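Local coordinates for thioredoxin-like protein (Parabacteroides distasonis, PDB 4FO5) that is of uncertain function, a thioredoxin-like protein of the AhpC/TSA family that lacks the paired cysteines of classical thioredoxins, at residues Leu36-Ala41 with Met68-Met73. Numbering follows the deposited sequence. Where two conformers were deposited one is given.
Sequences LLNFWA and MCSISM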
loop_
_atom_site.group_PDB
_atom_site.type_symbol
_atom_site.label_atom_id
_atom_site.label_comp_id
_atom_site.label_asym_id
_atom_site.label_seq_id
_atom_site.Cartn_x
_atom_site.Cartn_y
_atom_site.Cartn_z
ATOM N N LEU A 36 4.089 -3.513 -2.016
ATOM C CA LEU A 36 3.984 -2.079 -1.888
ATOM C C LEU A 36 2.608 -1.826 -1.258
ATOM O O LEU A 36 1.571 -1.972 -1.928
ATOM C CB LEU A 36 4.165 -1.329 -3.225
ATOM C CG LEU A 36 3.999 0.207 -3.108
ATOM C CD1 LEU A 36 5.083 0.822 -2.228
ATOM C CD2 LEU A 36 3.996 0.844 -4.452
ATOM N N LEU A 37 2.619 -1.515 0.048
ATOM C CA LEU A 37 1.422 -1.188 0.809
ATOM C C LEU A 37 1.225 0.310 0.754
ATOM O O LEU A 37 2.097 1.030 1.205
ATOM C CB LEU A 37 1.552 -1.676 2.261
ATOM C CG LEU A 37 0.416 -1.308 3.191
ATOM C CD1 LEU A 37 -0.878 -2.015 2.767
ATOM C CD2 LEU A 37 0.752 -1.718 4.594
ATOM N N ASN A 38 0.120 0.784 0.171
ATOM C CA ASN A 38 -0.111 2.206 0.063
ATOM C C ASN A 38 -1.489 2.618 0.603
ATOM O O ASN A 38 -2.480 1.969 0.319
ATOM C CB ASN A 38 0.053 2.651 -1.383
ATOM C CG ASN A 38 -0.050 4.127 -1.533
ATOM O OD1 ASN A 38 0.751 4.875 -0.989
ATOM N ND2 ASN A 38 -1.038 4.580 -2.292
ATOM N N PHE A 39 -1.527 3.673 1.417
ATOM C CA PHE A 39 -2.760 4.225 1.978
ATOM C C PHE A 39 -3.042 5.529 1.318
ATOM O O PHE A 39 -2.142 6.359 1.166
ATOM C CB PHE A 39 -2.650 4.404 3.505
ATOM C CG PHE A 39 -2.494 3.089 4.229
ATOM C CD1 PHE A 39 -3.602 2.307 4.526
ATOM C CD2 PHE A 39 -1.232 2.589 4.533
ATOM C CE1 PHE A 39 -3.459 1.084 5.194
ATOM C CE2 PHE A 39 -1.088 1.378 5.210
ATOM C CZ PHE A 39 -2.200 0.630 5.527
ATOM N N TRP A 40 -4.298 5.729 0.929
ATOM C CA TRP A 40 -4.749 6.946 0.276
ATOM C C TRP A 40 -6.250 7.123 0.502
ATOM O O TRP A 40 -6.907 6.229 1.026
ATOM C CB TRP A 40 -4.431 6.895 -1.246
ATOM C CG TRP A 40 -5.256 5.879 -1.979
ATOM C CD1 TRP A 40 -5.116 4.526 -1.928
ATOM C CD2 TRP A 40 -6.409 6.133 -2.794
ATOM N NE1 TRP A 40 -6.085 3.920 -2.689
ATOM C CE2 TRP A 40 -6.904 4.883 -3.221
ATOM C CE3 TRP A 40 -7.076 7.300 -3.201
ATOM C CZ2 TRP A 40 -8.038 4.760 -4.040
ATOM C CZ3 TRP A 40 -8.206 7.176 -4.006
ATOM C CH2 TRP A 40 -8.664 5.921 -4.427
ATOM N N ALA A 41 -6.785 8.267 0.084
ATOM C CA ALA A 41 -8.215 8.578 0.114
ATOM C C ALA A 41 -8.490 9.653 -0.917
ATOM O O ALA A 41 -7.638 10.519 -1.122
ATOM C CB ALA A 41 -8.649 9.040 1.498
HETATM N N MSE A 68 1.148 -4.815 -5.552
HETATM C CA MSE A 68 0.687 -3.557 -5.018
HETATM C C MSE A 68 -0.575 -3.810 -4.218
HETATM O O MSE A 68 -1.500 -4.440 -4.709
HETATM C CB MSE A 68 0.427 -2.570 -6.143
HETATM C CG MSE A 68 -0.440 -1.422 -5.712
HETATM SE SE MSE A 68 0.378 0.190 -6.232
HETATM C CE MSE A 68 0.527 1.048 -4.571
ATOM N N CYS A 69 -0.628 -3.256 -3.032
ATOM C CA CYS A 69 -1.775 -3.310 -2.156
ATOM C C CYS A 69 -2.133 -1.877 -1.765
ATOM O O CYS A 69 -1.533 -1.327 -0.851
ATOM C CB CYS A 69 -1.475 -4.171 -0.940
ATOM S SG CYS A 69 -2.895 -4.372 0.151
ATOM N N SER A 70 -3.058 -1.257 -2.507
ATOM C CA SER A 70 -3.497 0.128 -2.281
ATOM C C SER A 70 -4.777 0.116 -1.508
ATOM O O SER A 70 -5.750 -0.458 -1.976
ATOM C CB SER A 70 -3.727 0.855 -3.603
ATOM O OG SER A 70 -2.539 1.166 -4.297
ATOM N N ILE A 71 -4.806 0.720 -0.329
ATOM C CA ILE A 71 -6.029 0.698 0.472
ATOM C C ILE A 71 -6.610 2.095 0.604
ATOM O O ILE A 71 -5.954 2.968 1.157
ATOM C CB ILE A 71 -5.764 0.080 1.864
ATOM C CG1 ILE A 71 -5.083 -1.301 1.741
ATOM C CG2 ILE A 71 -7.083 0.012 2.666
ATOM C CD1 ILE A 71 -4.579 -1.936 3.080
ATOM N N SER A 72 -7.839 2.301 0.086
ATOM C CA SER A 72 -8.558 3.565 0.194
ATOM C C SER A 72 -9.209 3.640 1.560
ATOM O O SER A 72 -9.838 2.663 2.011
ATOM C CB SER A 72 -9.609 3.686 -0.906
ATOM O OG SER A 72 -10.611 4.636 -0.578
HETATM N N MSE A 73 -9.087 4.815 2.203
HETATM C CA MSE A 73 -9.642 5.085 3.530
HETATM C C MSE A 73 -10.908 5.962 3.442
HETATM O O MSE A 73 -11.381 6.475 4.460
HETATM C CB MSE A 73 -8.576 5.707 4.449
HETATM C CG MSE A 73 -7.419 4.765 4.729
HETATM SE SE MSE A 73 -8.057 3.246 5.780
HETATM C CE MSE A 73 -6.801 2.087 5.399
#
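Trp-40 lays its indole across the neighbouring strand at Ser-70, Ile-71 and Ser-72. Its CG sits between the backbone N and the carbonyl carbon (chi1 69°), which turns the ring toward that strand. From CB outward, CD1 comes to 3.6 Å from Ile-71 O. NE1 lies 3.7 Å from Ser-72 N, with Ser-70 CB a little farther. CE2 and CZ2 rest on Ser-72, with CZ2 3.7 Å from Ser-72 CB. Ser-72 CA stands over the five-membered ring in a CH-pi contact. An alanine in place of this tryptophan would probably leave a gap over Ser-70 and Ser-72, with Ser-72 CA losing its aromatic partner. Ser-72 OG bonds to Asp-74.

On the same face, the bent selenomethionine Met-68 brings CE to 3.5 Å from Leu-36 CD2, a tight fit, and also against Asn-38 CB. The other face is apolar. Ile-71 CD1 touches Leu-37 CD1 at 3.7 Å and also meets Phe-39 CE1. Selenomethionine Met-73 sets its CE at the ring edge of Phe-39, 3.3 Å from CD1.

Five backbone hydrogen bonds join the strands; the straightest, Cys-69 N to Leu-36 O, has an N-H...O angle of 172°. The parallel pair, linked through helix 45-58, forms the first beta-alpha-beta crossover of the thioredoxin fold, with strand 34-40 in the middle of the sheet.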